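Local structure of pectate lyase (Cellvibrio cellulosa, 1GXM) at residues Y209-S217 / Y278-F289; Y258-I268 / I301-Y312. The protein cleaves polygalacturonate (pectate) by anti-beta-elimination, this chain being the family 10 catalytic module of a larger, probably polysaccharide-binding enzyme. All coordinates share one frame; numbering follows the deposited sequence. Where two conformers were deposited one is given.

Contact 1: residues Y209-S217 / Y278-F289; sequences YELESLSGS and YRFYDLNTNRGF
Leu214 and Tyr281 face each other as the hydrogen-bonded pair of a short antiparallel two-stranded sheet. Leu214 N donates a hydrogen bond to Tyr281 O at 2.8 Å, and Tyr281 N donates one to Leu214 O at 2.9 Å. Beside them Ser215 and Phe280 form the non-hydrogen-bonded pair, and beyond these Gly216 N donates to Arg279 O at 3.1 Å, the nitrogen standing well out of the carbonyl plane.

Each face of the ladder has its own packing. With Leu214 and Tyr281 side chains on one face, the CD2 methyls of Leu214 and Leu283 meet at 3.8 Å; Trp183 and Thr190 add cover to Leu214. On the Phe280 face, Ser213 OG lies at the ring edge, 3.4 Å from Phe280 CD1. Its chi1 of 54° sets OG between the backbone N and the carbonyl carbon, from where it donates to Leu211 O at 2.8 Å. The Phe289 ring packs against the same residues: its CZ is 3.6 Å from Ser213 CB, while its CE1 meets Leu211 CD1.

Farther out, Arg279 has CG anti to its own N (chi1 -170°), which puts CG over a face of the Phe280 ring, and the extended chain carries the guanidinium outward. Water 4 joins Arg279 NE to Ser217 OG, and Ser313 O accepts from Arg279 NH1. Water 3 donates to Arg279 O and also bonds Ser215 OG, which is hydrogen-bonded to Glu218 N as well. Backbone bonds thus fix the strand register, whereas Glu210 OE2 is held by Tyr312 OH, an Arg207 salt bridge and water 1, with Arg279 NH2 4.7 Å from that oxygen and linked to it through water 1 by a weak bond.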
loop_
_atom_site.group_PDB
_atom_site.type_symbol
_atom_site.label_atom_id
_atom_site.label_comp_id
_atom_site.label_asym_id
_atom_site.label_seq_id
_atom_site.Cartn_x
_atom_site.Cartn_y
_atom_site.Cartn_z
ATOM N N TYR A 209 6.057 -8.826 -15.777
ATOM C CA TYR A 209 6.055 -7.477 -16.331
ATOM C C TYR A 209 6.231 -6.434 -15.244
ATOM O O TYR A 209 6.039 -5.253 -15.495
ATOM C CB TYR A 209 4.746 -7.238 -17.130
ATOM C CG TYR A 209 3.543 -7.778 -16.411
ATOM C CD1 TYR A 209 2.876 -7.039 -15.440
ATOM C CD2 TYR A 209 3.090 -9.081 -16.668
ATOM C CE1 TYR A 209 1.792 -7.581 -14.739
ATOM C CE2 TYR A 209 2.030 -9.611 -15.968
ATOM C CZ TYR A 209 1.395 -8.868 -15.000
ATOM O OH TYR A 209 0.319 -9.401 -14.323
ATOM N N GLU A 210 6.601 -6.868 -14.037
ATOM C CA GLU A 210 6.791 -6.003 -12.878
ATOM C C GLU A 210 8.246 -6.071 -12.449
ATOM O O GLU A 210 8.634 -6.929 -11.694
ATOM C CB GLU A 210 5.853 -6.426 -11.760
ATOM C CG GLU A 210 4.416 -6.154 -12.157
ATOM C CD GLU A 210 3.384 -6.700 -11.221
ATOM O OE1 GLU A 210 3.614 -7.730 -10.565
ATOM O OE2 GLU A 210 2.306 -6.090 -11.141
ATOM N N LEU A 211 9.049 -5.167 -12.974
ATOM C CA LEU A 211 10.485 -5.250 -12.832
ATOM C C LEU A 211 10.968 -4.367 -11.704
ATOM O O LEU A 211 10.261 -3.532 -11.182
ATOM C CB LEU A 211 11.135 -4.861 -14.147
ATOM C CG LEU A 211 10.686 -5.619 -15.386
ATOM C CD1 LEU A 211 11.539 -5.206 -16.556
ATOM C CD2 LEU A 211 10.834 -7.110 -15.191
ATOM N N GLU A 212 12.232 -4.527 -11.382
ATOM C CA GLU A 212 12.891 -3.672 -10.414
ATOM C C GLU A 212 12.867 -2.248 -10.931
ATOM O O GLU A 212 13.217 -1.986 -12.068
ATOM C CB GLU A 212 14.345 -4.097 -10.190
ATOM C CG GLU A 212 14.540 -5.592 -9.899
ATOM C CD GLU A 212 14.788 -6.435 -11.155
ATOM O OE1 GLU A 212 14.200 -6.180 -12.241
ATOM O OE2 GLU A 212 15.596 -7.388 -11.087
ATOM N N SER A 213 12.476 -1.342 -10.056
ATOM C CA SER A 213 12.089 -0.018 -10.471
ATOM C C SER A 213 11.724 0.820 -9.287
ATOM O O SER A 213 11.532 0.305 -8.192
ATOM C CB SER A 213 10.878 -0.103 -11.377
ATOM O OG SER A 213 9.847 -0.826 -10.748
ATOM N N LEU A 214 11.637 2.123 -9.504
ATOM C CA LEU A 214 10.851 2.967 -8.603
ATOM C C LEU A 214 9.410 2.936 -9.046
ATOM O O LEU A 214 9.093 3.057 -10.234
ATOM C CB LEU A 214 11.356 4.395 -8.623
ATOM C CG LEU A 214 12.816 4.533 -8.214
ATOM C CD1 LEU A 214 13.239 5.973 -8.364
ATOM C CD2 LEU A 214 13.032 4.076 -6.809
ATOM N N SER A 215 8.530 2.773 -8.077
ATOM C CA SER A 215 7.107 2.652 -8.343
ATOM C C SER A 215 6.420 3.990 -8.219
ATOM O O SER A 215 6.297 4.547 -7.136
ATOM C CB SER A 215 6.445 1.697 -7.362
ATOM O OG SER A 215 5.047 1.603 -7.618
ATOM N N GLY A 216 5.929 4.494 -9.339
ATOM C CA GLY A 216 5.140 5.701 -9.322
ATOM C C GLY A 216 3.809 5.494 -8.635
ATOM O O GLY A 216 3.278 6.412 -8.039
ATOM N N SER A 217 3.258 4.290 -8.733
ATOM C CA SER A 217 1.943 3.991 -8.182
ATOM C C SER A 217 1.974 3.728 -6.690
ATOM O O SER A 217 1.153 4.237 -5.960
ATOM C CB SER A 217 1.354 2.782 -8.894
ATOM O OG SER A 217 2.311 1.745 -8.955
ATOM N N TYR A 278 4.839 7.679 -14.561
ATOM C CA TYR A 278 4.959 6.303 -14.965
ATOM C C TYR A 278 4.745 5.365 -13.790
ATOM O O TYR A 278 5.026 5.696 -12.638
ATOM C CB TYR A 278 6.323 6.035 -15.573
ATOM C CG TYR A 278 6.529 6.733 -16.891
ATOM C CD1 TYR A 278 7.019 8.026 -16.952
ATOM C CD2 TYR A 278 6.222 6.101 -18.079
ATOM C CE1 TYR A 278 7.199 8.656 -18.169
ATOM C CE2 TYR A 278 6.388 6.730 -19.296
ATOM C CZ TYR A 278 6.885 7.996 -19.333
ATOM O OH TYR A 278 7.048 8.603 -20.555
ATOM N N ARG A 279 4.268 4.172 -14.090
ATOM C CA ARG A 279 4.184 3.144 -13.074
ATOM C C ARG A 279 5.559 2.636 -12.644
ATOM O O ARG A 279 5.748 2.295 -11.469
ATOM C CB ARG A 279 3.335 2.001 -13.579
ATOM C CG ARG A 279 2.982 0.980 -12.540
ATOM C CD ARG A 279 1.770 0.253 -12.918
ATOM N NE ARG A 279 1.318 -0.672 -11.903
ATOM C CZ ARG A 279 0.168 -1.286 -11.964
ATOM N NH1 ARG A 279 -0.621 -1.082 -12.990
ATOM N NH2 ARG A 279 -0.190 -2.116 -11.006
ATOM N N PHE A 280 6.481 2.586 -13.594
ATOM C CA PHE A 280 7.825 2.067 -13.372
ATOM C C PHE A 280 8.850 3.055 -13.872
ATOM O O PHE A 280 8.784 3.482 -15.017
ATOM C CB PHE A 280 8.021 0.763 -14.126
ATOM C CG PHE A 280 6.993 -0.280 -13.814
ATOM C CD1 PHE A 280 7.091 -1.055 -12.670
ATOM C CD2 PHE A 280 5.928 -0.484 -14.664
ATOM C CE1 PHE A 280 6.129 -1.982 -12.386
ATOM C CE2 PHE A 280 4.970 -1.412 -14.381
ATOM C CZ PHE A 280 5.082 -2.185 -13.246
ATOM N N TYR A 281 9.811 3.374 -13.022
ATOM C CA TYR A 281 10.954 4.181 -13.397
ATOM C C TYR A 281 12.228 3.398 -13.180
ATOM O O TYR A 281 12.384 2.687 -12.194
ATOM C CB TYR A 281 11.067 5.416 -12.525
ATOM C CG TYR A 281 9.995 6.420 -12.759
ATOM C CD1 TYR A 281 8.782 6.316 -12.126
ATOM C CD2 TYR A 281 10.195 7.467 -13.639
ATOM C CE1 TYR A 281 7.800 7.251 -12.324
ATOM C CE2 TYR A 281 9.217 8.396 -13.863
ATOM C CZ TYR A 281 8.017 8.301 -13.200
ATOM O OH TYR A 281 7.007 9.220 -13.398
ATOM N N ASP A 282 13.175 3.579 -14.077
ATOM C CA ASP A 282 14.464 2.941 -13.911
ATOM C C ASP A 282 15.138 3.447 -12.636
ATOM O O ASP A 282 15.196 4.656 -12.392
ATOM C CB ASP A 282 15.333 3.204 -15.126
ATOM C CG ASP A 282 16.656 2.526 -15.040
ATOM O OD1 ASP A 282 17.610 3.105 -14.458
ATOM O OD2 ASP A 282 16.807 1.403 -15.499
ATOM N N LEU A 283 15.685 2.525 -11.850
ATOM C CA LEU A 283 16.258 2.842 -10.558
ATOM C C LEU A 283 17.338 3.900 -10.646
ATOM O O LEU A 283 17.454 4.721 -9.770
ATOM C CB LEU A 283 16.823 1.579 -9.928
ATOM C CG LEU A 283 15.764 0.624 -9.410
ATOM C CD1 LEU A 283 16.401 -0.693 -9.087
ATOM C CD2 LEU A 283 15.052 1.149 -8.171
ATOM N N ASN A 284 18.135 3.856 -11.696
ATOM C CA ASN A 284 19.292 4.726 -11.786
ATOM C C ASN A 284 19.086 5.933 -12.688
ATOM O O ASN A 284 19.585 7.003 -12.355
ATOM C CB ASN A 284 20.530 3.938 -12.195
ATOM C CG ASN A 284 20.994 2.997 -11.112
ATOM O OD1 ASN A 284 21.061 3.380 -9.960
ATOM N ND2 ASN A 284 21.290 1.767 -11.476
ATOM N N THR A 285 18.400 5.796 -13.812
ATOM C CA THR A 285 18.218 6.929 -14.724
ATOM C C THR A 285 16.949 7.711 -14.469
ATOM O O THR A 285 16.750 8.800 -15.019
ATOM C CB THR A 285 18.128 6.493 -16.169
ATOM O OG1 THR A 285 16.974 5.656 -16.333
ATOM C CG2 THR A 285 19.343 5.682 -16.601
ATOM N N ASN A 286 16.026 7.117 -13.732
ATOM C CA ASN A 286 14.726 7.721 -13.487
ATOM C C ASN A 286 13.885 7.834 -14.755
ATOM O O ASN A 286 12.968 8.636 -14.812
ATOM C CB ASN A 286 14.831 9.079 -12.790
ATOM C CG ASN A 286 13.770 9.247 -11.754
ATOM O OD1 ASN A 286 13.774 8.527 -10.769
ATOM N ND2 ASN A 286 12.851 10.192 -11.948
ATOM N N ARG A 287 14.182 7.012 -15.751
ATOM C CA ARG A 287 13.404 6.971 -16.980
ATOM C C ARG A 287 12.221 6.047 -16.822
ATOM O O ARG A 287 12.365 4.903 -16.386
ATOM C CB ARG A 287 14.256 6.474 -18.135
ATOM C CG ARG A 287 13.661 6.715 -19.488
ATOM C CD ARG A 287 14.628 6.519 -20.638
ATOM N NE ARG A 287 13.917 6.725 -21.890
ATOM C CZ ARG A 287 14.361 6.338 -23.061
ATOM N NH1 ARG A 287 15.518 5.724 -23.140
ATOM N NH2 ARG A 287 13.638 6.574 -24.147
ATOM N N GLY A 288 11.050 6.513 -17.214
ATOM C CA GLY A 288 9.883 5.655 -17.212
ATOM C C GLY A 288 10.067 4.522 -18.196
ATOM O O GLY A 288 10.604 4.721 -19.286
ATOM N N PHE A 289 9.598 3.336 -17.851
ATOM C CA PHE A 289 9.783 2.195 -18.721
ATOM C C PHE A 289 8.616 1.244 -18.674
ATOM O O PHE A 289 7.699 1.362 -17.877
ATOM C CB PHE A 289 11.106 1.467 -18.454
ATOM C CG PHE A 289 11.127 0.670 -17.193
ATOM C CD1 PHE A 289 10.645 -0.628 -17.166
ATOM C CD2 PHE A 289 11.723 1.157 -16.063
ATOM C CE1 PHE A 289 10.687 -1.386 -16.025
ATOM C CE2 PHE A 289 11.762 0.378 -14.907
ATOM C CZ PHE A 289 11.269 -0.906 -14.916
HETATM O O HOH W 1 1.077 -4.432 -9.528
HETATM O O HOH W 2 15.232 -0.185 -12.833
HETATM O O HOH W 3 5.329 0.022 -9.823
HETATM O O HOH W 4 1.675 -0.835 -8.755
#

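Contact 2: residues Y258-I268 / I301-Y312; sequences YDSSLAATNPI and ITQMSLERRTGY
Tyr258 meets the 301-312 segment through its hydroxyl, at the start of a loop that links strands 256-258 and 268-271 and packs against the short helix 306-311. Water 5 bridges Tyr258 OH to Arg309 O, to which it donates at 2.7 Å; the same hydroxyl is also hydrogen-bonded to Trp314 N. Two residues on, Ser260 O and Thr310 O share water 6, which donates to both.

Ala263 points its CB at the helix, 3.5 Å from Arg309 O, and its carbonyl receives Arg309 NE at 2.9 Å. That bond runs nearly along the C=O axis (C=O...NE 169°) and within the guanidinium plane. Ala264 O is held next by Arg309 NH2, this donor lying above the carbonyl plane, while Leu306 CD1 closes on the same oxygen. A bend at chi3 (51°) turns the arginine head across the loop, and its remaining nitrogen, NH1, donates back to Ile301 O, with a weak bond to Met304 O. The guanidinium therefore ties two loop carbonyls to the turn that precedes its own helix, whose N-cap is Ser305. Thr265 O sits over a face of this guanidinium, but at too poor an angle to NE for a hydrogen bond.

Asn266 opens an Asx turn, its OD1 accepting from Ile268 N, and that side chain crosses Ile301. Pro267 lays CB over a face of the Tyr258 ring and reaches tip to tip toward Ile301, with CG 3.8 Å from Ile301 CD1. Ile268 CD1 approaches that same methyl at 4.3 Å.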
loop_
_atom_site.group_PDB
_atom_site.type_symbol
_atom_site.label_atom_id
_atom_site.label_comp_id
_atom_site.label_asym_id
_atom_site.label_seq_id
_atom_site.Cartn_x
_atom_site.Cartn_y
_atom_site.Cartn_z
ATOM N N TYR A 258 -2.231 9.788 -19.051
ATOM C CA TYR A 258 -2.444 8.391 -19.368
ATOM C C TYR A 258 -3.936 8.158 -19.528
ATOM O O TYR A 258 -4.712 8.362 -18.610
ATOM C CB TYR A 258 -1.898 7.488 -18.260
ATOM C CG TYR A 258 -1.744 6.053 -18.697
ATOM C CD1 TYR A 258 -2.788 5.141 -18.574
ATOM C CD2 TYR A 258 -0.559 5.609 -19.233
ATOM C CE1 TYR A 258 -2.639 3.839 -18.975
ATOM C CE2 TYR A 258 -0.401 4.303 -19.623
ATOM C CZ TYR A 258 -1.447 3.431 -19.512
ATOM O OH TYR A 258 -1.237 2.126 -19.889
ATOM N N ASP A 259 -4.331 7.743 -20.717
ATOM C CA ASP A 259 -5.723 7.522 -21.026
ATOM C C ASP A 259 -5.880 6.069 -21.431
ATOM O O ASP A 259 -5.565 5.693 -22.555
ATOM C CB ASP A 259 -6.168 8.486 -22.116
ATOM C CG ASP A 259 -7.658 8.450 -22.337
ATOM O OD1 ASP A 259 -8.282 7.461 -21.938
ATOM O OD2 ASP A 259 -8.239 9.381 -22.908
ATOM N N SER A 260 -6.324 5.239 -20.502
ATOM C CA SER A 260 -6.398 3.806 -20.753
ATOM C C SER A 260 -7.365 3.482 -21.896
ATOM O O SER A 260 -7.228 2.447 -22.534
ATOM C CB SER A 260 -6.782 3.035 -19.496
ATOM O OG SER A 260 -8.115 3.290 -19.134
ATOM N N SER A 261 -8.315 4.379 -22.161
ATOM C CA SER A 261 -9.256 4.207 -23.283
ATOM C C SER A 261 -8.567 4.243 -24.648
ATOM O O SER A 261 -9.124 3.789 -25.659
ATOM C CB SER A 261 -10.363 5.271 -23.247
ATOM O OG SER A 261 -9.995 6.477 -23.909
ATOM N N LEU A 262 -7.359 4.784 -24.682
ATOM C CA LEU A 262 -6.578 4.944 -25.885
ATOM C C LEU A 262 -5.453 3.920 -25.929
ATOM O O LEU A 262 -4.605 3.990 -26.790
ATOM C CB LEU A 262 -6.021 6.362 -25.982
ATOM C CG LEU A 262 -7.104 7.454 -25.879
ATOM C CD1 LEU A 262 -6.518 8.830 -25.973
ATOM C CD2 LEU A 262 -8.177 7.259 -26.932
ATOM N N ALA A 263 -5.491 2.951 -25.019
ATOM C CA ALA A 263 -4.390 1.991 -24.918
ATOM C C ALA A 263 -4.202 1.062 -26.111
ATOM O O ALA A 263 -3.130 0.497 -26.266
ATOM C CB ALA A 263 -4.498 1.176 -23.625
ATOM N N ALA A 264 -5.217 0.897 -26.948
ATOM C CA ALA A 264 -5.104 0.013 -28.112
ATOM C C ALA A 264 -3.839 0.328 -28.880
ATOM O O ALA A 264 -3.173 -0.572 -29.371
ATOM C CB ALA A 264 -6.292 0.158 -29.040
ATOM N N THR A 265 -3.508 1.611 -29.018
ATOM C CA THR A 265 -2.291 1.962 -29.721
ATOM C C THR A 265 -1.310 2.678 -28.821
ATOM O O THR A 265 -0.154 2.305 -28.778
ATOM C CB THR A 265 -2.541 2.764 -31.013
ATOM O OG1 THR A 265 -3.138 4.012 -30.701
ATOM C CG2 THR A 265 -3.569 2.080 -31.940
ATOM N N ASN A 266 -1.755 3.707 -28.104
ATOM C CA ASN A 266 -0.865 4.409 -27.183
ATOM C C ASN A 266 -1.679 5.236 -26.203
ATOM O O ASN A 266 -2.272 6.235 -26.583
ATOM C CB ASN A 266 0.110 5.313 -27.926
ATOM C CG ASN A 266 1.195 5.854 -27.026
ATOM O OD1 ASN A 266 1.063 5.819 -25.805
ATOM N ND2 ASN A 266 2.262 6.375 -27.608
ATOM N N PRO A 267 -1.688 4.850 -24.931
ATOM C CA PRO A 267 -2.449 5.581 -23.914
ATOM C C PRO A 267 -1.753 6.817 -23.400
ATOM O O PRO A 267 -2.351 7.553 -22.613
ATOM C CB PRO A 267 -2.572 4.563 -22.794
ATOM C CG PRO A 267 -1.314 3.773 -22.883
ATOM C CD PRO A 267 -0.963 3.709 -24.340
ATOM N N ILE A 268 -0.518 7.050 -23.802
ATOM C CA ILE A 268 0.217 8.209 -23.315
ATOM C C ILE A 268 0.012 9.301 -24.327
ATOM O O ILE A 268 0.573 9.276 -25.428
ATOM C CB ILE A 268 1.696 7.885 -23.126
ATOM C CG1 ILE A 268 1.842 6.773 -22.073
ATOM C CG2 ILE A 268 2.465 9.160 -22.704
ATOM C CD1 ILE A 268 3.230 6.178 -21.981
ATOM N N ILE A 301 6.084 2.383 -25.509
ATOM C CA ILE A 301 4.967 1.534 -25.139
ATOM C C ILE A 301 4.311 0.860 -26.352
ATOM O O ILE A 301 3.614 -0.151 -26.217
ATOM C CB ILE A 301 3.944 2.328 -24.313
ATOM C CG1 ILE A 301 3.078 1.377 -23.499
ATOM C CG2 ILE A 301 3.101 3.270 -25.210
ATOM C CD1 ILE A 301 2.085 2.084 -22.613
ATOM N N THR A 302 4.559 1.397 -27.538
ATOM C CA THR A 302 4.002 0.818 -28.758
ATOM C C THR A 302 4.686 -0.491 -29.135
ATOM O O THR A 302 4.159 -1.233 -29.948
ATOM C CB THR A 302 4.049 1.831 -29.939
ATOM O OG1 THR A 302 5.404 2.092 -30.304
ATOM C CG2 THR A 302 3.485 3.180 -29.541
ATOM N N GLN A 303 5.822 -0.781 -28.507
ATOM C CA GLN A 303 6.541 -2.051 -28.684
ATOM C C GLN A 303 5.940 -3.187 -27.854
ATOM O O GLN A 303 6.328 -4.348 -28.002
ATOM C CB GLN A 303 8.020 -1.901 -28.285
ATOM C CG GLN A 303 8.997 -1.016 -28.994
ATOM C CD GLN A 303 10.362 -1.097 -28.286
ATOM O OE1 GLN A 303 10.734 -0.206 -27.494
ATOM N NE2 GLN A 303 11.074 -2.193 -28.517
ATOM N N MET A 304 5.036 -2.848 -26.942
ATOM C CA MET A 304 4.447 -3.817 -26.040
ATOM C C MET A 304 3.396 -4.664 -26.725
ATOM O O MET A 304 2.735 -4.201 -27.648
ATOM C CB MET A 304 3.757 -3.056 -24.898
ATOM C CG MET A 304 3.369 -3.919 -23.717
ATOM S SD MET A 304 2.551 -2.928 -22.471
ATOM C CE MET A 304 3.911 -1.967 -21.925
ATOM N N SER A 305 3.189 -5.881 -26.243
ATOM C CA SER A 305 2.057 -6.679 -26.677
ATOM C C SER A 305 0.762 -5.923 -26.432
ATOM O O SER A 305 0.610 -5.198 -25.457
ATOM C CB SER A 305 2.000 -8.014 -25.957
ATOM O OG SER A 305 1.762 -7.875 -24.578
ATOM N N LEU A 306 -0.180 -6.100 -27.340
ATOM C CA LEU A 306 -1.468 -5.459 -27.225
ATOM C C LEU A 306 -2.121 -5.799 -25.894
ATOM O O LEU A 306 -2.682 -4.950 -25.206
ATOM C CB LEU A 306 -2.342 -5.943 -28.372
ATOM C CG LEU A 306 -3.709 -5.326 -28.419
ATOM C CD1 LEU A 306 -3.636 -3.826 -28.689
ATOM C CD2 LEU A 306 -4.484 -5.995 -29.525
ATOM N N GLU A 307 -2.044 -7.062 -25.507
ATOM C CA GLU A 307 -2.709 -7.504 -24.302
ATOM C C GLU A 307 -2.154 -6.813 -23.043
ATOM O O GLU A 307 -2.905 -6.490 -22.140
ATOM C CB GLU A 307 -2.644 -9.027 -24.151
ATOM C CG GLU A 307 -3.458 -9.551 -22.977
ATOM C CD GLU A 307 -2.706 -9.552 -21.647
ATOM O OE1 GLU A 307 -1.463 -9.529 -21.657
ATOM O OE2 GLU A 307 -3.385 -9.622 -20.599
ATOM N N ARG A 308 -0.843 -6.644 -22.970
ATOM C CA ARG A 308 -0.275 -5.989 -21.791
ATOM C C ARG A 308 -0.489 -4.480 -21.829
ATOM O O ARG A 308 -0.594 -3.864 -20.795
ATOM C CB ARG A 308 1.206 -6.311 -21.597
ATOM C CG ARG A 308 1.471 -7.685 -20.978
ATOM C CD ARG A 308 1.033 -7.812 -19.548
ATOM N NE ARG A 308 -0.402 -8.030 -19.433
ATOM C CZ ARG A 308 -1.106 -7.900 -18.332
ATOM N NH1 ARG A 308 -0.532 -7.511 -17.210
ATOM N NH2 ARG A 308 -2.401 -8.112 -18.345
ATOM N N ARG A 309 -0.531 -3.879 -23.008
ATOM C CA ARG A 309 -0.724 -2.436 -23.075
ATOM C C ARG A 309 -2.142 -2.076 -22.677
ATOM O O ARG A 309 -2.372 -1.059 -22.037
ATOM C CB ARG A 309 -0.400 -1.914 -24.464
ATOM C CG ARG A 309 -0.440 -0.383 -24.541
ATOM C CD ARG A 309 0.104 0.215 -25.823
ATOM N NE ARG A 309 -0.523 -0.433 -26.965
ATOM C CZ ARG A 309 0.050 -1.328 -27.756
ATOM N NH1 ARG A 309 1.321 -1.651 -27.631
ATOM N NH2 ARG A 309 -0.665 -1.893 -28.698
ATOM N N THR A 310 -3.095 -2.930 -23.036
ATOM C CA THR A 310 -4.498 -2.663 -22.718
ATOM C C THR A 310 -4.896 -3.238 -21.349
ATOM O O THR A 310 -5.816 -2.742 -20.709
ATOM C CB THR A 310 -5.442 -3.241 -23.786
ATOM O OG1 THR A 310 -5.211 -4.652 -23.910
ATOM C CG2 THR A 310 -5.162 -2.649 -25.135
ATOM N N GLY A 311 -4.194 -4.271 -20.885
ATOM C CA GLY A 311 -4.603 -5.012 -19.707
ATOM C C GLY A 311 -3.984 -4.572 -18.402
ATOM O O GLY A 311 -4.337 -5.051 -17.357
ATOM N N TYR A 312 -3.042 -3.649 -18.477
ATOM C CA TYR A 312 -2.322 -3.174 -17.300
ATOM C C TYR A 312 -2.050 -1.701 -17.508
ATOM O O TYR A 312 -1.775 -1.282 -18.635
ATOM C CB TYR A 312 -1.007 -3.941 -17.210
ATOM C CG TYR A 312 -0.227 -3.872 -15.929
ATOM C CD1 TYR A 312 -0.590 -4.615 -14.827
ATOM C CD2 TYR A 312 0.932 -3.113 -15.837
ATOM C CE1 TYR A 312 0.164 -4.582 -13.680
ATOM C CE2 TYR A 312 1.674 -3.067 -14.691
ATOM C CZ TYR A 312 1.312 -3.832 -13.622
ATOM O OH TYR A 312 2.041 -3.801 -12.457
HETATM O O HOH W 5 -3.437 0.762 -20.328
HETATM O O HOH W 6 -7.139 -0.391 -21.656
#

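How the contacts relate
The centres of contacts 1 and 2 lie about 17 Å apart, on the same side of the chain's centre and within the pectic acid lyase domain. Their segments alternate along the chain: 209-217, 258-268, 278-289, then 301-312. Strands 268-271 and 274-278 lead from the loop of contact 2 to the second segment of contact 1. The two also touch directly: Glu210 OE2 and Tyr312 OH are 2.7 Å apart, a probable hydrogen bond, while Tyr312 and Arg279, like Arg308 and Tyr209, make cation-pi pairs. Through these contacts the two-stranded sheet and helix 306-311 are joined within one region of the catalytic module.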